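Branched-chain phosphotransacylase (Enterococcus faecalis, PDB 1YCO) probably transfers acyl groups, including branched-chain ones, between coenzyme A and phosphate. Local coordinates at residues Thr129-Val134 / Ala175-Gln180; Ile151-Ala156 / Val168-Val173; Ala156-Asn161 / Ala201-Ser206. All blocks are in the same frame, centred on the assembly; numbering follows the deposited sequence.

Contact 1. Residues Thr129-Val134 / Ala175-Gln180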
ATOM      1  N   THR A 129      -6.415 -13.286 -15.535  1.00 28.76           N
ATOM      2  CA  THR A 129      -5.391 -12.265 -15.621  1.00 29.44           C
ATOM      3  C   THR A 129      -4.315 -12.412 -14.543  1.00 29.73           C
ATOM      4  O   THR A 129      -3.107 -12.303 -14.816  1.00 28.77           O
ATOM      5  CB  THR A 129      -6.012 -10.885 -15.503  1.00 30.12           C
ATOM      6  OG1 THR A 129      -7.019 -10.742 -16.507  1.00 32.58           O
ATOM      7  CG2 THR A 129      -4.949  -9.803 -15.676  1.00 28.76           C
ATOM      8  N   LEU A 130      -4.758 -12.668 -13.320  1.00 28.97           N
ATOM      9  CA  LEU A 130      -3.837 -12.819 -12.206  1.00 30.55           C
ATOM     10  C   LEU A 130      -2.947 -14.016 -12.509  1.00 31.10           C
ATOM     11  O   LEU A 130      -1.742 -13.965 -12.282  1.00 30.62           O
ATOM     12  CB  LEU A 130      -4.617 -13.021 -10.896  1.00 32.56           C
ATOM     13  CG  LEU A 130      -4.044 -12.515  -9.560  1.00 34.32           C
ATOM     14  CD1 LEU A 130      -2.849 -13.333  -9.175  1.00 36.34           C
ATOM     15  CD2 LEU A 130      -3.690 -11.034  -9.650  1.00 33.69           C
ATOM     16  N   ILE A 131      -3.543 -15.079 -13.051  1.00 31.66           N
ATOM     17  CA  ILE A 131      -2.788 -16.278 -13.411  1.00 32.46           C
ATOM     18  C   ILE A 131      -1.648 -15.924 -14.376  1.00 33.20           C
ATOM     19  O   ILE A 131      -0.520 -16.381 -14.198  1.00 33.11           O
ATOM     20  CB  ILE A 131      -3.714 -17.352 -14.045  1.00 32.69           C
ATOM     21  CG1 ILE A 131      -4.559 -18.004 -12.944  1.00 32.14           C
ATOM     22  CG2 ILE A 131      -2.893 -18.400 -14.788  1.00 32.15           C
ATOM     23  CD1 ILE A 131      -5.565 -19.023 -13.444  1.00 31.59           C
ATOM     24  N   GLU A 132      -1.941 -15.095 -15.375  1.00 33.02           N
ATOM     25  CA  GLU A 132      -0.929 -14.677 -16.334  1.00 34.64           C
ATOM     26  C   GLU A 132       0.093 -13.729 -15.695  1.00 33.55           C
ATOM     27  O   GLU A 132       1.259 -13.734 -16.084  1.00 33.89           O
ATOM     28  CB  GLU A 132      -1.575 -13.987 -17.547  1.00 38.82           C
ATOM     29  CG  GLU A 132      -2.261 -14.927 -18.555  1.00 43.44           C
ATOM     30  CD  GLU A 132      -1.384 -16.108 -18.955  1.00 45.16           C
ATOM     31  OE1 GLU A 132      -0.192 -15.896 -19.268  1.00 46.65           O
ATOM     32  OE2 GLU A 132      -1.892 -17.249 -18.959  1.00 46.16           O
ATOM     33  N   ILE A 133      -0.350 -12.908 -14.737  1.00 31.91           N
ATOM     34  CA  ILE A 133       0.548 -11.978 -14.038  1.00 31.25           C
ATOM     35  C   ILE A 133       1.604 -12.771 -13.267  1.00 29.33           C
ATOM     36  O   ILE A 133       2.773 -12.389 -13.232  1.00 24.67           O
ATOM     37  CB  ILE A 133      -0.220 -11.075 -13.043  1.00 33.17           C
ATOM     38  CG1 ILE A 133      -1.089 -10.088 -13.816  1.00 35.43           C
ATOM     39  CG2 ILE A 133       0.744 -10.311 -12.149  1.00 30.53           C
ATOM     40  CD1 ILE A 133      -2.078  -9.346 -12.935  1.00 39.22           C
ATOM     41  N   VAL A 134       1.175 -13.874 -12.668  1.00 28.10           N
ATOM     42  CA  VAL A 134       2.066 -14.740 -11.918  1.00 32.01           C
ATOM     43  C   VAL A 134       3.073 -15.348 -12.900  1.00 34.17           C
ATOM     44  O   VAL A 134       4.280 -15.257 -12.695  1.00 35.05           O
ATOM     45  CB  VAL A 134       1.267 -15.853 -11.190  1.00 31.56           C
ATOM     46  CG1 VAL A 134       2.207 -16.846 -10.536  1.00 32.02           C
ATOM     47  CG2 VAL A 134       0.360 -15.227 -10.135  1.00 31.41           C
ATOM     48  N   ALA A 175      -5.246 -22.609  -5.952  1.00 34.94           N
ATOM     49  CA  ALA A 175      -5.756 -23.912  -6.381  1.00 35.84           C
ATOM     50  C   ALA A 175      -5.267 -24.239  -7.792  1.00 34.56           C
ATOM     51  O   ALA A 175      -4.911 -25.376  -8.083  1.00 34.87           O
ATOM     52  CB  ALA A 175      -7.292 -23.916  -6.340  1.00 34.10           C
ATOM     53  N   HIS A 176      -5.256 -23.227  -8.656  1.00 34.49           N
ATOM     54  CA  HIS A 176      -4.815 -23.393 -10.031  1.00 36.74           C
ATOM     55  C   HIS A 176      -3.367 -23.839 -10.134  1.00 38.04           C
ATOM     56  O   HIS A 176      -3.020 -24.661 -10.988  1.00 38.64           O
ATOM     57  CB  HIS A 176      -4.957 -22.090 -10.804  1.00 37.58           C
ATOM     58  CG  HIS A 176      -4.381 -22.152 -12.182  1.00 39.29           C
ATOM     59  ND1 HIS A 176      -5.129 -22.515 -13.281  1.00 38.69           N
ATOM     60  CD2 HIS A 176      -3.113 -21.974 -12.628  1.00 39.77           C
ATOM     61  CE1 HIS A 176      -4.344 -22.563 -14.344  1.00 40.48           C
ATOM     62  NE2 HIS A 176      -3.117 -22.241 -13.973  1.00 40.16           N
ATOM     63  N   PHE A 177      -2.515 -23.284  -9.282  1.00 39.08           N
ATOM     64  CA  PHE A 177      -1.099 -23.628  -9.318  1.00 40.84           C
ATOM     65  C   PHE A 177      -0.705 -24.771  -8.404  1.00 43.26           C
ATOM     66  O   PHE A 177       0.465 -25.146  -8.362  1.00 42.90           O
ATOM     67  CB  PHE A 177      -0.237 -22.412  -8.984  1.00 37.67           C
ATOM     68  CG  PHE A 177      -0.166 -21.406 -10.081  1.00 35.38           C
ATOM     69  CD1 PHE A 177      -0.958 -20.266 -10.049  1.00 34.05           C
ATOM     70  CD2 PHE A 177       0.691 -21.604 -11.156  1.00 33.59           C
ATOM     71  CE1 PHE A 177      -0.897 -19.328 -11.078  1.00 32.47           C
ATOM     72  CE2 PHE A 177       0.762 -20.678 -12.193  1.00 32.84           C
ATOM     73  CZ  PHE A 177      -0.034 -19.534 -12.156  1.00 33.45           C
ATOM     74  N   ASN A 178      -1.670 -25.337  -7.688  1.00 45.76           N
ATOM     75  CA  ASN A 178      -1.357 -26.436  -6.786  1.00 50.97           C
ATOM     76  C   ASN A 178      -0.836 -27.669  -7.517  1.00 52.78           C
ATOM     77  O   ASN A 178      -0.396 -28.624  -6.884  1.00 54.42           O
ATOM     78  CB  ASN A 178      -2.584 -26.815  -5.946  1.00 52.35           C
ATOM     79  CG  ASN A 178      -2.248 -27.802  -4.839  1.00 54.83           C
ATOM     80  OD1 ASN A 178      -1.362 -27.561  -4.012  1.00 55.62           O
ATOM     81  ND2 ASN A 178      -2.959 -28.916  -4.813  1.00 56.08           N
ATOM     82  N   ASP A 179      -0.870 -27.636  -8.848  1.00 55.86           N
ATOM     83  CA  ASP A 179      -0.414 -28.760  -9.659  1.00 58.31           C
ATOM     84  C   ASP A 179       1.073 -28.713 -10.012  1.00 58.18           C
ATOM     85  O   ASP A 179       1.841 -29.589  -9.608  1.00 58.81           O
ATOM     86  CB  ASP A 179      -1.233 -28.854 -10.956  1.00 61.98           C
ATOM     87  CG  ASP A 179      -2.708 -29.175 -10.706  1.00 65.95           C
ATOM     88  OD1 ASP A 179      -3.401 -29.578 -11.671  1.00 67.85           O
ATOM     89  OD2 ASP A 179      -3.175 -29.016  -9.551  1.00 67.71           O
ATOM     90  N   GLN A 180       1.472 -27.694 -10.770  1.00 56.84           N
ATOM     91  CA  GLN A 180       2.863 -27.540 -11.196  1.00 54.62           C
ATOM     92  C   GLN A 180       3.882 -27.540 -10.053  1.00 53.70           C
ATOM     93  O   GLN A 180       3.529 -27.378  -8.884  1.00 53.74           O
ATOM     94  CB  GLN A 180       3.001 -26.269 -12.041  1.00 54.28           C
ATOM     95  CG  GLN A 180       2.547 -25.009 -11.350  1.00 52.52           C
ATOM     96  CD  GLN A 180       3.510 -24.562 -10.278  1.00 50.70           C
ATOM     97  OE1 GLN A 180       4.677 -24.295 -10.558  1.00 49.66           O
ATOM     98  NE2 GLN A 180       3.028 -24.473  -9.039  1.00 48.70           N
TER

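Contact 2. Residues Ile151-Ala156 / Val168-Val173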
ATOM      1  N   ILE A 151       5.866 -17.336  -4.534  1.00 28.19           N
ATOM      2  CA  ILE A 151       4.916 -16.337  -4.998  1.00 25.76           C
ATOM      3  C   ILE A 151       3.733 -16.233  -4.053  1.00 27.34           C
ATOM      4  O   ILE A 151       2.879 -17.124  -3.968  1.00 28.59           O
ATOM      5  CB  ILE A 151       4.435 -16.685  -6.419  1.00 26.24           C
ATOM      6  CG1 ILE A 151       5.676 -16.910  -7.306  1.00 26.43           C
ATOM      7  CG2 ILE A 151       3.560 -15.572  -6.972  1.00 21.63           C
ATOM      8  CD1 ILE A 151       5.375 -17.353  -8.725  1.00 31.48           C
ATOM      9  N   ALA A 152       3.708 -15.117  -3.345  1.00 25.82           N
ATOM     10  CA  ALA A 152       2.678 -14.822  -2.388  1.00 27.33           C
ATOM     11  C   ALA A 152       1.575 -13.961  -2.987  1.00 27.16           C
ATOM     12  O   ALA A 152       1.830 -12.896  -3.563  1.00 26.07           O
ATOM     13  CB  ALA A 152       3.292 -14.118  -1.176  1.00 28.54           C
ATOM     14  N   LEU A 153       0.349 -14.451  -2.849  1.00 26.38           N
ATOM     15  CA  LEU A 153      -0.835 -13.752  -3.324  1.00 28.35           C
ATOM     16  C   LEU A 153      -1.331 -12.956  -2.126  1.00 27.87           C
ATOM     17  O   LEU A 153      -1.929 -13.501  -1.198  1.00 28.25           O
ATOM     18  CB  LEU A 153      -1.884 -14.763  -3.778  1.00 28.24           C
ATOM     19  CG  LEU A 153      -1.315 -15.738  -4.811  1.00 29.18           C
ATOM     20  CD1 LEU A 153      -2.395 -16.722  -5.253  1.00 29.18           C
ATOM     21  CD2 LEU A 153      -0.797 -14.941  -6.014  1.00 29.26           C
ATOM     22  N   LEU A 154      -1.062 -11.658  -2.155  1.00 30.09           N
ATOM     23  CA  LEU A 154      -1.422 -10.750  -1.073  1.00 31.42           C
ATOM     24  C   LEU A 154      -2.879 -10.414  -0.884  1.00 32.56           C
ATOM     25  O   LEU A 154      -3.611 -10.195  -1.844  1.00 33.83           O
ATOM     26  CB  LEU A 154      -0.667  -9.440  -1.232  1.00 32.72           C
ATOM     27  CG  LEU A 154       0.814  -9.422  -0.905  1.00 34.97           C
ATOM     28  CD1 LEU A 154       1.312  -7.994  -1.110  1.00 36.27           C
ATOM     29  CD2 LEU A 154       1.038  -9.852   0.545  1.00 34.78           C
ATOM     30  N   SER A 155      -3.282 -10.355   0.378  1.00 35.36           N
ATOM     31  CA  SER A 155      -4.645  -9.995   0.754  1.00 38.17           C
ATOM     32  C   SER A 155      -4.603  -9.403   2.165  1.00 40.97           C
ATOM     33  O   SER A 155      -3.628  -9.589   2.888  1.00 41.43           O
ATOM     34  CB  SER A 155      -5.558 -11.221   0.709  1.00 37.86           C
ATOM     35  OG  SER A 155      -6.900 -10.854   0.961  1.00 35.59           O
ATOM     36  N   ALA A 156      -5.654  -8.683   2.547  1.00 44.93           N
ATOM     37  CA  ALA A 156      -5.723  -8.049   3.864  1.00 48.54           C
ATOM     38  C   ALA A 156      -5.658  -9.036   5.025  1.00 52.41           C
ATOM     39  O   ALA A 156      -4.916  -8.831   5.998  1.00 52.65           O
ATOM     40  CB  ALA A 156      -6.987  -7.206   3.972  1.00 48.81           C
ATOM     41  N   VAL A 168     -10.636 -14.332  -1.818  1.00 35.10           N
ATOM     42  CA  VAL A 168     -11.204 -15.361  -2.695  1.00 34.97           C
ATOM     43  C   VAL A 168     -10.368 -15.551  -3.956  1.00 34.92           C
ATOM     44  O   VAL A 168     -10.153 -16.677  -4.414  1.00 35.97           O
ATOM     45  CB  VAL A 168     -12.657 -14.986  -3.105  1.00 34.09           C
ATOM     46  CG1 VAL A 168     -13.245 -16.051  -4.029  1.00 33.37           C
ATOM     47  CG2 VAL A 168     -13.514 -14.839  -1.860  1.00 34.08           C
ATOM     48  N   LEU A 169      -9.908 -14.447  -4.526  1.00 33.96           N
ATOM     49  CA  LEU A 169      -9.093 -14.533  -5.717  1.00 35.32           C
ATOM     50  C   LEU A 169      -7.800 -15.306  -5.399  1.00 33.81           C
ATOM     51  O   LEU A 169      -7.400 -16.190  -6.152  1.00 32.40           O
ATOM     52  CB  LEU A 169      -8.784 -13.125  -6.236  1.00 37.16           C
ATOM     53  CG  LEU A 169      -7.804 -12.999  -7.420  1.00 39.50           C
ATOM     54  CD1 LEU A 169      -8.171 -13.968  -8.533  1.00 37.44           C
ATOM     55  CD2 LEU A 169      -7.819 -11.562  -7.918  1.00 39.94           C
ATOM     56  N   ALA A 170      -7.168 -14.983  -4.272  1.00 33.06           N
ATOM     57  CA  ALA A 170      -5.940 -15.658  -3.862  1.00 33.95           C
ATOM     58  C   ALA A 170      -6.140 -17.165  -3.777  1.00 33.65           C
ATOM     59  O   ALA A 170      -5.335 -17.945  -4.287  1.00 34.65           O
ATOM     60  CB  ALA A 170      -5.463 -15.129  -2.510  1.00 31.04           C
ATOM     61  N   LYS A 171      -7.213 -17.573  -3.113  1.00 35.41           N
ATOM     62  CA  LYS A 171      -7.508 -18.989  -2.959  1.00 36.75           C
ATOM     63  C   LYS A 171      -7.714 -19.698  -4.304  1.00 36.50           C
ATOM     64  O   LYS A 171      -7.281 -20.833  -4.469  1.00 36.38           O
ATOM     65  CB  LYS A 171      -8.747 -19.183  -2.077  1.00 38.77           C
ATOM     66  CG  LYS A 171      -9.149 -20.645  -1.908  1.00 43.79           C
ATOM     67  CD  LYS A 171     -10.430 -20.805  -1.093  1.00 47.62           C
ATOM     68  CE  LYS A 171     -11.628 -20.133  -1.770  1.00 49.87           C
ATOM     69  NZ  LYS A 171     -11.859 -20.645  -3.157  1.00 55.17           N
ATOM     70  N   GLU A 172      -8.366 -19.041  -5.262  1.00 34.72           N
ATOM     71  CA  GLU A 172      -8.594 -19.681  -6.555  1.00 36.85           C
ATOM     72  C   GLU A 172      -7.322 -19.841  -7.375  1.00 36.35           C
ATOM     73  O   GLU A 172      -7.078 -20.897  -7.954  1.00 37.57           O
ATOM     74  CB  GLU A 172      -9.603 -18.901  -7.380  1.00 39.69           C
ATOM     75  CG  GLU A 172     -10.957 -18.768  -6.749  1.00 44.32           C
ATOM     76  CD  GLU A 172     -11.823 -17.816  -7.538  1.00 48.17           C
ATOM     77  OE1 GLU A 172     -11.282 -16.778  -7.979  1.00 49.79           O
ATOM     78  OE2 GLU A 172     -13.031 -18.095  -7.721  1.00 51.15           O
ATOM     79  N   VAL A 173      -6.514 -18.789  -7.421  1.00 36.38           N
ATOM     80  CA  VAL A 173      -5.265 -18.801  -8.172  1.00 35.00           C
ATOM     81  C   VAL A 173      -4.315 -19.815  -7.536  1.00 34.92           C
ATOM     82  O   VAL A 173      -3.519 -20.460  -8.219  1.00 36.28           O
ATOM     83  CB  VAL A 173      -4.626 -17.388  -8.167  1.00 36.02           C
ATOM     84  CG1 VAL A 173      -3.314 -17.382  -8.947  1.00 34.93           C
ATOM     85  CG2 VAL A 173      -5.604 -16.386  -8.778  1.00 34.25           C
TER

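Contact 3. Residues Ala156-Asn161 / Ala201-Ser206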
ATOM      1  N   ALA A 156      -5.654  -8.683   2.547  1.00 44.93           N
ATOM      2  CA  ALA A 156      -5.723  -8.049   3.864  1.00 48.54           C
ATOM      3  C   ALA A 156      -5.658  -9.036   5.025  1.00 52.41           C
ATOM      4  O   ALA A 156      -4.916  -8.831   5.998  1.00 52.65           O
ATOM      5  CB  ALA A 156      -6.987  -7.206   3.972  1.00 48.81           C
ATOM      6  N   ALA A 157      -6.435 -10.108   4.935  1.00 56.49           N
ATOM      7  CA  ALA A 157      -6.445 -11.126   5.991  1.00 59.27           C
ATOM      8  C   ALA A 157      -5.547 -12.311   5.635  1.00 59.76           C
ATOM      9  O   ALA A 157      -5.284 -12.570   4.460  1.00 60.16           O
ATOM     10  CB  ALA A 157      -7.889 -11.600   6.237  1.00 58.41           C
ATOM     11  N   GLU A 158      -5.073 -13.018   6.655  1.00 61.47           N
ATOM     12  CA  GLU A 158      -4.212 -14.185   6.456  1.00 61.55           C
ATOM     13  C   GLU A 158      -5.134 -15.406   6.352  1.00 61.15           C
ATOM     14  O   GLU A 158      -4.973 -16.259   5.477  1.00 61.18           O
ATOM     15  CB  GLU A 158      -3.244 -14.345   7.644  1.00 63.58           C
ATOM     16  CG  GLU A 158      -2.969 -13.043   8.440  1.00 64.57           C
ATOM     17  CD  GLU A 158      -3.898 -12.872   9.646  1.00 66.22           C
ATOM     18  OE1 GLU A 158      -5.117 -13.159   9.513  1.00 65.56           O
ATOM     19  OE2 GLU A 158      -3.410 -12.443  10.725  1.00 66.07           O
ATOM     20  N   ASN A 159      -6.107 -15.471   7.256  1.00 59.22           N
ATOM     21  CA  ASN A 159      -7.081 -16.552   7.272  1.00 58.03           C
ATOM     22  C   ASN A 159      -8.186 -16.209   6.279  1.00 55.94           C
ATOM     23  O   ASN A 159      -8.574 -15.048   6.149  1.00 55.53           O
ATOM     24  CB  ASN A 159      -7.666 -16.725   8.681  1.00 60.17           C
ATOM     25  CG  ASN A 159      -6.611 -17.130   9.709  1.00 61.27           C
ATOM     26  OD1 ASN A 159      -5.986 -18.183   9.583  1.00 62.98           O
ATOM     27  ND2 ASN A 159      -6.404 -16.293  10.723  1.00 61.20           N
ATOM     28  N   PHE A 160      -8.691 -17.223   5.587  1.00 53.87           N
ATOM     29  CA  PHE A 160      -9.728 -17.028   4.587  1.00 52.01           C
ATOM     30  C   PHE A 160     -10.926 -16.201   5.051  1.00 52.32           C
ATOM     31  O   PHE A 160     -11.503 -16.453   6.106  1.00 53.36           O
ATOM     32  CB  PHE A 160     -10.222 -18.380   4.083  1.00 50.90           C
ATOM     33  CG  PHE A 160     -11.127 -18.278   2.903  1.00 50.81           C
ATOM     34  CD1 PHE A 160     -10.632 -17.843   1.674  1.00 50.61           C
ATOM     35  CD2 PHE A 160     -12.475 -18.598   3.018  1.00 50.74           C
ATOM     36  CE1 PHE A 160     -11.463 -17.722   0.571  1.00 49.74           C
ATOM     37  CE2 PHE A 160     -13.321 -18.482   1.926  1.00 52.10           C
ATOM     38  CZ  PHE A 160     -12.810 -18.044   0.694  1.00 53.07           C
ATOM     39  N   ASN A 161     -11.294 -15.209   4.246  1.00 50.48           N
ATOM     40  CA  ASN A 161     -12.433 -14.348   4.541  1.00 48.85           C
ATOM     41  C   ASN A 161     -13.201 -14.185   3.223  1.00 47.91           C
ATOM     42  O   ASN A 161     -12.864 -13.340   2.393  1.00 47.43           O
ATOM     43  CB  ASN A 161     -11.940 -12.997   5.056  1.00 49.07           C
ATOM     44  CG  ASN A 161     -13.067 -12.125   5.546  1.00 49.07           C
ATOM     45  OD1 ASN A 161     -14.164 -12.138   4.978  1.00 51.16           O
ATOM     46  ND2 ASN A 161     -12.806 -11.347   6.591  1.00 49.12           N
ATOM     47  N   ALA A 201       7.073 -15.758  12.970  1.00 48.45           N
ATOM     48  CA  ALA A 201       7.389 -16.365  14.255  1.00 51.39           C
ATOM     49  C   ALA A 201       6.502 -15.743  15.323  1.00 52.97           C
ATOM     50  O   ALA A 201       5.925 -16.441  16.155  1.00 55.66           O
ATOM     51  CB  ALA A 201       8.859 -16.145  14.595  1.00 50.54           C
ATOM     52  N   HIS A 202       6.379 -14.425  15.269  1.00 54.03           N
ATOM     53  CA  HIS A 202       5.576 -13.674  16.220  1.00 55.04           C
ATOM     54  C   HIS A 202       4.154 -14.211  16.266  1.00 54.97           C
ATOM     55  O   HIS A 202       3.557 -14.287  17.332  1.00 56.60           O
ATOM     56  CB  HIS A 202       5.571 -12.192  15.825  1.00 57.26           C
ATOM     57  CG  HIS A 202       4.884 -11.295  16.807  1.00 60.26           C
ATOM     58  ND1 HIS A 202       4.686  -9.951  16.571  1.00 63.07           N
ATOM     59  CD2 HIS A 202       4.350 -11.544  18.028  1.00 63.60           C
ATOM     60  CE1 HIS A 202       4.061  -9.410  17.605  1.00 63.81           C
ATOM     61  NE2 HIS A 202       3.845 -10.356  18.500  1.00 64.40           N
ATOM     62  N   LYS A 203       3.599 -14.579  15.116  1.00 55.47           N
ATOM     63  CA  LYS A 203       2.233 -15.096  15.095  1.00 55.56           C
ATOM     64  C   LYS A 203       2.210 -16.614  15.008  1.00 55.52           C
ATOM     65  O   LYS A 203       1.142 -17.215  14.892  1.00 56.00           O
ATOM     66  CB  LYS A 203       1.447 -14.502  13.926  1.00 56.21           C
ATOM     67  CG  LYS A 203       1.196 -13.014  14.035  1.00 57.72           C
ATOM     68  CD  LYS A 203       0.390 -12.491  12.848  1.00 59.34           C
ATOM     69  CE  LYS A 203      -1.051 -13.036  12.821  1.00 59.87           C
ATOM     70  NZ  LYS A 203      -1.167 -14.489  12.440  1.00 58.70           N
ATOM     71  N   ARG A 204       3.391 -17.226  15.064  1.00 55.17           N
ATOM     72  CA  ARG A 204       3.518 -18.682  14.994  1.00 54.50           C
ATOM     73  C   ARG A 204       2.783 -19.252  13.785  1.00 53.50           C
ATOM     74  O   ARG A 204       2.189 -20.326  13.863  1.00 54.75           O
ATOM     75  CB  ARG A 204       2.958 -19.322  16.264  1.00 55.03           C
ATOM     76  CG  ARG A 204       3.667 -18.914  17.529  1.00 56.11           C
ATOM     77  CD  ARG A 204       2.956 -19.491  18.727  1.00 56.41           C
ATOM     78  NE  ARG A 204       3.660 -19.216  19.977  1.00 55.36           N
ATOM     79  CZ  ARG A 204       3.186 -19.535  21.175  1.00 55.63           C
ATOM     80  NH1 ARG A 204       2.008 -20.140  21.285  1.00 56.49           N
ATOM     81  NH2 ARG A 204       3.889 -19.252  22.257  1.00 55.50           N
ATOM     82  N   TYR A 205       2.815 -18.520  12.676  1.00 51.60           N
ATOM     83  CA  TYR A 205       2.156 -18.946  11.451  1.00 47.23           C
ATOM     84  C   TYR A 205       2.965 -20.071  10.807  1.00 47.14           C
ATOM     85  O   TYR A 205       4.181 -20.180  11.006  1.00 46.89           O
ATOM     86  CB  TYR A 205       2.048 -17.759  10.482  1.00 44.12           C
ATOM     87  CG  TYR A 205       1.537 -18.134   9.110  1.00 38.18           C
ATOM     88  CD1 TYR A 205       0.175 -18.268   8.860  1.00 35.87           C
ATOM     89  CD2 TYR A 205       2.428 -18.426   8.077  1.00 35.97           C
ATOM     90  CE1 TYR A 205      -0.290 -18.693   7.612  1.00 35.29           C
ATOM     91  CE2 TYR A 205       1.973 -18.851   6.828  1.00 35.28           C
ATOM     92  CZ  TYR A 205       0.608 -18.989   6.605  1.00 34.64           C
ATOM     93  OH  TYR A 205       0.160 -19.466   5.392  1.00 35.39           O
ATOM     94  N   SER A 206       2.277 -20.917  10.048  1.00 46.03           N
ATOM     95  CA  SER A 206       2.912 -22.023   9.347  1.00 45.23           C
ATOM     96  C   SER A 206       2.233 -22.145   7.978  1.00 43.18           C
ATOM     97  O   SER A 206       1.008 -22.171   7.895  1.00 43.09           O
ATOM     98  CB  SER A 206       2.738 -23.321  10.145  1.00 48.48           C
ATOM     99  OG  SER A 206       3.513 -24.383   9.589  1.00 51.00           O
TER

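Contact 1. Residues Thr129-Val134 / Ala175-Gln180
With CA, CB, CG1 and CD1 of Ile131 drawn out in one extended line (chi2 177°), and with CG of His176 swung opposite its own backbone N (chi1 174°), a methyl and an imidazole from two helices are brought together. The two side chains cross at about a right angle. Ile131 CD1 hangs over one face of the His176 ring, 3.6 Å from its centroid, and is displaced toward the rim, so that ND1 is its nearest ring atom at 3.5 Å; this is a CH-pi contact. The other branch touches both rings: Ile131 CG2 lies 3.9 Å from His176 NE2 and 4.0 Å from Phe177 CZ.

Phe177, the more deeply buried ring, points its far end at the helix 127-143. Val134 approaches from the opposite direction, with CG1 3.9 Å from Phe177 CZ, while Ile131 O lies at the ring edge near its plane, 3.8 Å from CZ. Against one face of the phenyl ring sits the neighbouring imidazole, with His176 CD2 over the centre of that face. Ile131 and Val134 suit their places because both are apolar and present methyls to the rings, CD1 and CG2 from the one and CG1 from the other. Just beyond Phe177 the chain turns, and Gln180 folds back: its NE2 donates to Phe177 O at 2.7 Å in a nearly straight bond (174°) on a carbonyl lone pair, while Gln180 OE1 accepts from Ala183 N. The amide thus ties the turn after helix 165-177 to the chain leading into strand 184-189.

No hydrogen bond joins the two segments. The helices are held here by dispersion and weak CH-pi attraction, with apolar Phe177 on the buried side and the amphipathic imidazole of His176 at the solvent-exposed margin.

Contact 2. Residues Ile151-Ala156 / Val168-Val173
Ala170 O accepts a hydrogen bond from Thr174 OG1, one turn further along the helix, and Leu153 CD1 also rests against it from the strand at 3.3 Å, an apolar contact. The arrangement belongs to a beta-alpha-beta unit, in which strand 150-154 leads through helix 165-177 into the parallel strand 184-189, and it packs the helix onto the sheet.

Leu153 carries the strand's side of the packing. Its CG stands opposite the carbonyl carbon (chi1 -54°), and the chain then runs on extended to CD1, which slides between the carbonyl of Ala170 and the branch point of Val173. Leu153 CD1 lies 3.7 Å from Val173 CB, the two side chains passing at a slant. Nearer the backbone, Leu153 CB faces Ala170 CB at 3.8 Å. A small residue is what this position calls for: because Ala170 has a single methyl, the helix can settle until the CA atoms of Leu153 and Ala170 are only 5.5 Å apart, while leucine is long enough to reach Val173 one helical turn on.

All three residues are buried, and no hydrogen bond crosses between the segments. Backbone hydrogen bonds tie the strand into the sheet, among them Leu153 with Phe186 and Ala152 with Ile215 and Val217. Past the strand end, Ser155 OG bonds to Ser166 OG near the start of the helix, and Asp222 of the second subunit packs against Ser155. The methyl Val173 CG1 closes the set, 3.9 Å from Leu153 CD1.

Contact 3. Residues Ala156-Asn161 / Ala201-Ser206
Glu158 reaches across the surface to Lys203, and its path can be followed outward from CB. The CB atom sets off toward the 201-206 segment, and the side chain it begins also touches Ser190 and Leu193 on its way. The first torsion is unusual: at chi1 -23° CG nearly eclipses the backbone N, a strained setting. A sharp bend at chi2 (93°) then turns the carboxylate away from the line of CA, CB and CG. CG itself stays 4.6 Å from Lys203 NZ, so the approach is made by the carboxylate.

Its two oxygens have different tasks. OE1 turns back to its own chain and takes a weak hydrogen bond from Asn159 N at 3.4 Å. OE2 faces the lysine, 3.2 Å from Lys203 CE and 3.5 Å from Lys203 NZ, the latter pair forming a salt bridge. The oxygen is therefore nearer to the methylene beside the ammonium than to the ammonium nitrogen, and the bridge is loose, more a matter of charge attraction than of a directed bond. On the lysine side, two successive bends near the tip put NZ beside the acid; the long flexible chain suits a partner rising from another loop. Both residues are partly exposed, so solvent probably screens the attraction. Leu193 touches Tyr205 as well, and Ser256 of the second subunit packs on Lys203, placing the bridge close to the dimer interface.

Lys203 directly follows helix 197-202. There Arg204 takes a positive phi of 52° and Arg204 N bonds to Ala201 O at 2.9 Å, within the Schellman motif that terminates this helix.

Along the chain the segments run 129-134, 151-156, 156-161, 168-173, 175-180 and 201-206, so contact 2 falls between the two halves of contact 1, while contact 3 alternates with both. Contacts 1 and 2, with centres about 10 Å apart, share helix 165-177 and touch: Leu130 CD1 packs near Val173 CG1 and Leu153 CD2, so that their apolar side chains pack together beside strand 150-154 of the mixed sheet. Contact 3 shares Ala156 with contact 2, its centre about 13 Å away; its centre is about 21 Å from that of contact 1, with no touch. The series thus passes from helix packing through buried core to a surface loop, with contacts 2 and 3 both reaching the second subunit.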